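Local coordinates for uncharacterized protein (Slackia heliotrinireducens DSM 20476, PDB 4S1P) that is uncharacterized but, as a putative SGNH hydrolase of the GDSL-like lipase/acylhydrolase family, probably hydrolyses ester bonds, at residues W107-K115 against A157-P168. Numbering follows the deposited sequence.
Sequences WPYRAGCAK and ADELYAADGVHP
Two largely loop segments pack beyond the C-terminal strand ends of a parallel sheet: 107-115, where Trp107, Tyr109, Arg110 and Lys115 meet Val166, Tyr161, Asp158 and Asp164 of 157-168, the segment carrying the presumed catalytic DxxH motif of this SGNH hydrolase. Trp107 NE1 lies 2.9 Å from Val166 O, which sits in the indole plane, a nearly straight bond. Further along, Tyr161 OH donates to Pro108 O at 2.7 Å, and Arg110 N donates to Gly165 O at 2.9 Å. Val166 CG2 stands over the centre of the Tyr109 ring, 3.5 Å from its centroid, and also abuts Lys115 CD. Arg110 CB makes a second CH-pi contact over one Tyr161 face. With CG anti to the backbone N (chi1 -179°), the extended Arg110 chain reaches Asp158, where NH1 and NH2 both grip OD1, while Ala157 CB covers the guanidinium face. Asp164 OD1 accepts from Val166 N, an Asx turn, and His167 N, an Asx motif; OD2 accepts from His167 ND1 at 2.6 Å through its syn lone pair and from Lys115 NZ at 2.8 Å on the anti side. An asparagine here would probably leave the Lys115 ammonium without its counter-charge and weaken the hold on the imidazole. With Ser12, Asp164 and His167 are consistent with a Ser-His-Asp triad; an unknown ligand is bound beside His167. Loop 107-115 follows strand 100-105 and enters helix 114-119, Pro108 and Tyr109 resting on helix 123-141, while Pro168 leads into helix 170-184 and Trp107 stacks on Phe152 of helix 149-154.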
# COMPACT_ATOMS: atom_id res chain seq x y z
N TRP A 107 -1.74 8.32 1.05
CA TRP A 107 -2.14 9.71 1.10
C TRP A 107 -0.92 10.62 1.25
O TRP A 107 0.11 10.21 1.81
CB TRP A 107 -3.11 9.90 2.30
CG TRP A 107 -2.60 9.23 3.51
CD1 TRP A 107 -1.70 9.72 4.40
CD2 TRP A 107 -2.92 7.90 3.94
NE1 TRP A 107 -1.42 8.78 5.35
CE2 TRP A 107 -2.15 7.65 5.09
CE3 TRP A 107 -3.75 6.88 3.43
CZ2 TRP A 107 -2.20 6.44 5.75
CZ3 TRP A 107 -3.78 5.68 4.10
CH2 TRP A 107 -3.01 5.46 5.24
N PRO A 108 -1.04 11.88 0.80
CA PRO A 108 -0.01 12.85 1.19
C PRO A 108 -0.08 13.03 2.71
O PRO A 108 -1.09 12.79 3.31
CB PRO A 108 -0.46 14.15 0.49
CG PRO A 108 -1.93 13.99 0.35
CD PRO A 108 -2.17 12.52 0.12
N TYR A 109 1.02 13.46 3.29
CA TYR A 109 1.04 13.76 4.70
C TYR A 109 0.17 14.99 4.99
O TYR A 109 -0.08 15.82 4.13
CB TYR A 109 2.46 14.06 5.11
CG TYR A 109 3.45 12.97 4.99
CD1 TYR A 109 3.06 11.65 4.76
CD2 TYR A 109 4.82 13.23 5.16
CE1 TYR A 109 4.00 10.64 4.67
CE2 TYR A 109 5.76 12.21 5.10
CZ TYR A 109 5.35 10.92 4.86
OH TYR A 109 6.32 9.93 4.83
N ARG A 110 -0.29 15.10 6.22
CA ARG A 110 -1.12 16.22 6.60
C ARG A 110 -0.38 17.55 6.46
O ARG A 110 0.77 17.68 6.85
CB ARG A 110 -1.64 16.03 8.02
CG ARG A 110 -2.52 17.17 8.44
CD ARG A 110 -3.28 16.88 9.70
NE ARG A 110 -4.27 17.92 9.97
CZ ARG A 110 -5.18 17.82 10.94
NH1 ARG A 110 -5.18 16.76 11.72
NH2 ARG A 110 -6.06 18.79 11.13
N ALA A 111 -1.04 18.53 5.83
CA ALA A 111 -0.40 19.82 5.62
C ALA A 111 0.07 20.39 6.96
O ALA A 111 -0.65 20.37 7.97
CB ALA A 111 -1.33 20.77 4.93
N GLY A 112 1.29 20.89 6.96
CA GLY A 112 1.87 21.48 8.14
C GLY A 112 2.56 20.55 9.11
O GLY A 112 3.18 21.02 10.04
N CYS A 113 2.49 19.23 8.90
CA CYS A 113 3.06 18.31 9.90
C CYS A 113 4.58 18.30 9.81
O CYS A 113 5.16 18.59 8.76
CB CYS A 113 2.46 16.91 9.81
SG CYS A 113 3.05 15.91 8.44
N ALA A 114 5.23 17.95 10.91
CA ALA A 114 6.68 17.95 10.97
C ALA A 114 7.36 17.08 9.94
O ALA A 114 8.38 17.47 9.36
CB ALA A 114 7.12 17.55 12.36
N LYS A 115 6.78 15.91 9.65
CA LYS A 115 7.43 15.01 8.73
C LYS A 115 7.41 15.59 7.32
O LYS A 115 8.34 15.39 6.53
CB LYS A 115 6.85 13.59 8.86
CG LYS A 115 7.32 12.91 10.16
CD LYS A 115 6.55 11.66 10.54
CE LYS A 115 7.05 11.09 11.85
NZ LYS A 115 6.39 9.78 12.16
N ALA A 157 -9.34 15.62 8.09
CA ALA A 157 -7.96 15.33 8.51
C ALA A 157 -7.82 15.02 10.01
O ALA A 157 -7.09 14.09 10.40
CB ALA A 157 -7.00 16.42 8.09
N ASP A 158 -8.55 15.75 10.88
CA ASP A 158 -8.48 15.45 12.32
C ASP A 158 -8.96 14.02 12.63
O ASP A 158 -8.49 13.41 13.59
CB ASP A 158 -9.35 16.41 13.13
CG ASP A 158 -8.70 17.75 13.38
OD1 ASP A 158 -7.47 17.88 13.22
OD2 ASP A 158 -9.45 18.68 13.78
N GLU A 159 -9.91 13.53 11.85
CA GLU A 159 -10.47 12.19 12.05
C GLU A 159 -9.52 11.12 11.53
O GLU A 159 -9.35 10.08 12.18
CB GLU A 159 -11.82 12.06 11.33
CG GLU A 159 -12.47 10.70 11.51
CD GLU A 159 -13.85 10.58 10.89
OE1 GLU A 159 -14.33 11.53 10.23
OE2 GLU A 159 -14.47 9.52 11.08
N LEU A 160 -8.91 11.39 10.35
CA LEU A 160 -8.26 10.31 9.61
C LEU A 160 -6.76 10.09 9.85
O LEU A 160 -6.25 8.97 9.66
CB LEU A 160 -8.54 10.47 8.11
CG LEU A 160 -10.01 10.45 7.74
CD1 LEU A 160 -10.20 10.78 6.27
CD2 LEU A 160 -10.65 9.12 8.11
N TYR A 161 -6.06 11.14 10.26
CA TYR A 161 -4.65 11.06 10.55
C TYR A 161 -4.38 10.80 12.03
O TYR A 161 -5.06 11.38 12.91
CB TYR A 161 -3.95 12.36 10.18
CG TYR A 161 -3.77 12.63 8.69
CD1 TYR A 161 -2.69 12.13 8.01
CD2 TYR A 161 -4.66 13.44 7.98
CE1 TYR A 161 -2.52 12.38 6.67
CE2 TYR A 161 -4.50 13.70 6.64
CZ TYR A 161 -3.42 13.19 5.99
OH TYR A 161 -3.29 13.49 4.67
N ALA A 162 -3.30 10.07 12.29
CA ALA A 162 -2.66 10.02 13.61
C ALA A 162 -2.01 11.37 13.90
O ALA A 162 -1.90 12.24 13.04
CB ALA A 162 -1.63 8.88 13.70
N ALA A 163 -1.60 11.55 15.15
CA ALA A 163 -0.97 12.77 15.58
C ALA A 163 0.19 13.24 14.73
O ALA A 163 0.37 14.46 14.57
CB ALA A 163 -0.52 12.64 17.03
N ASP A 164 0.95 12.30 14.18
CA ASP A 164 2.11 12.65 13.38
C ASP A 164 1.80 13.14 11.95
O ASP A 164 2.71 13.59 11.24
CB ASP A 164 3.16 11.51 13.38
CG ASP A 164 2.75 10.27 12.54
OD1 ASP A 164 1.61 10.19 12.01
OD2 ASP A 164 3.61 9.37 12.46
N GLY A 165 0.54 13.06 11.52
CA GLY A 165 0.16 13.49 10.16
C GLY A 165 0.63 12.55 9.04
O GLY A 165 0.55 12.92 7.86
N VAL A 166 1.11 11.37 9.42
CA VAL A 166 1.63 10.37 8.46
C VAL A 166 0.88 9.06 8.57
O VAL A 166 0.33 8.55 7.60
CB VAL A 166 3.13 10.10 8.68
CG1 VAL A 166 3.61 8.94 7.81
CG2 VAL A 166 3.94 11.35 8.38
N HIS A 167 0.84 8.52 9.76
CA HIS A 167 0.18 7.25 9.99
C HIS A 167 -1.32 7.48 10.09
O HIS A 167 -1.78 8.57 10.43
CB HIS A 167 0.73 6.65 11.29
CG HIS A 167 2.16 6.20 11.15
ND1 HIS A 167 3.23 7.03 11.38
CD2 HIS A 167 2.68 5.04 10.70
CE1 HIS A 167 4.36 6.39 11.13
NE2 HIS A 167 4.05 5.17 10.71
N PRO A 168 -2.11 6.44 9.78
CA PRO A 168 -3.56 6.56 9.87
C PRO A 168 -4.02 6.41 11.33
O PRO A 168 -3.43 5.67 12.12
CB PRO A 168 -4.05 5.37 9.05
CG PRO A 168 -2.97 4.32 9.24
CD PRO A 168 -1.66 5.10 9.34
O HOH W 1 -2.76 14.93 12.60
O HOH W 2 5.00 14.74 11.67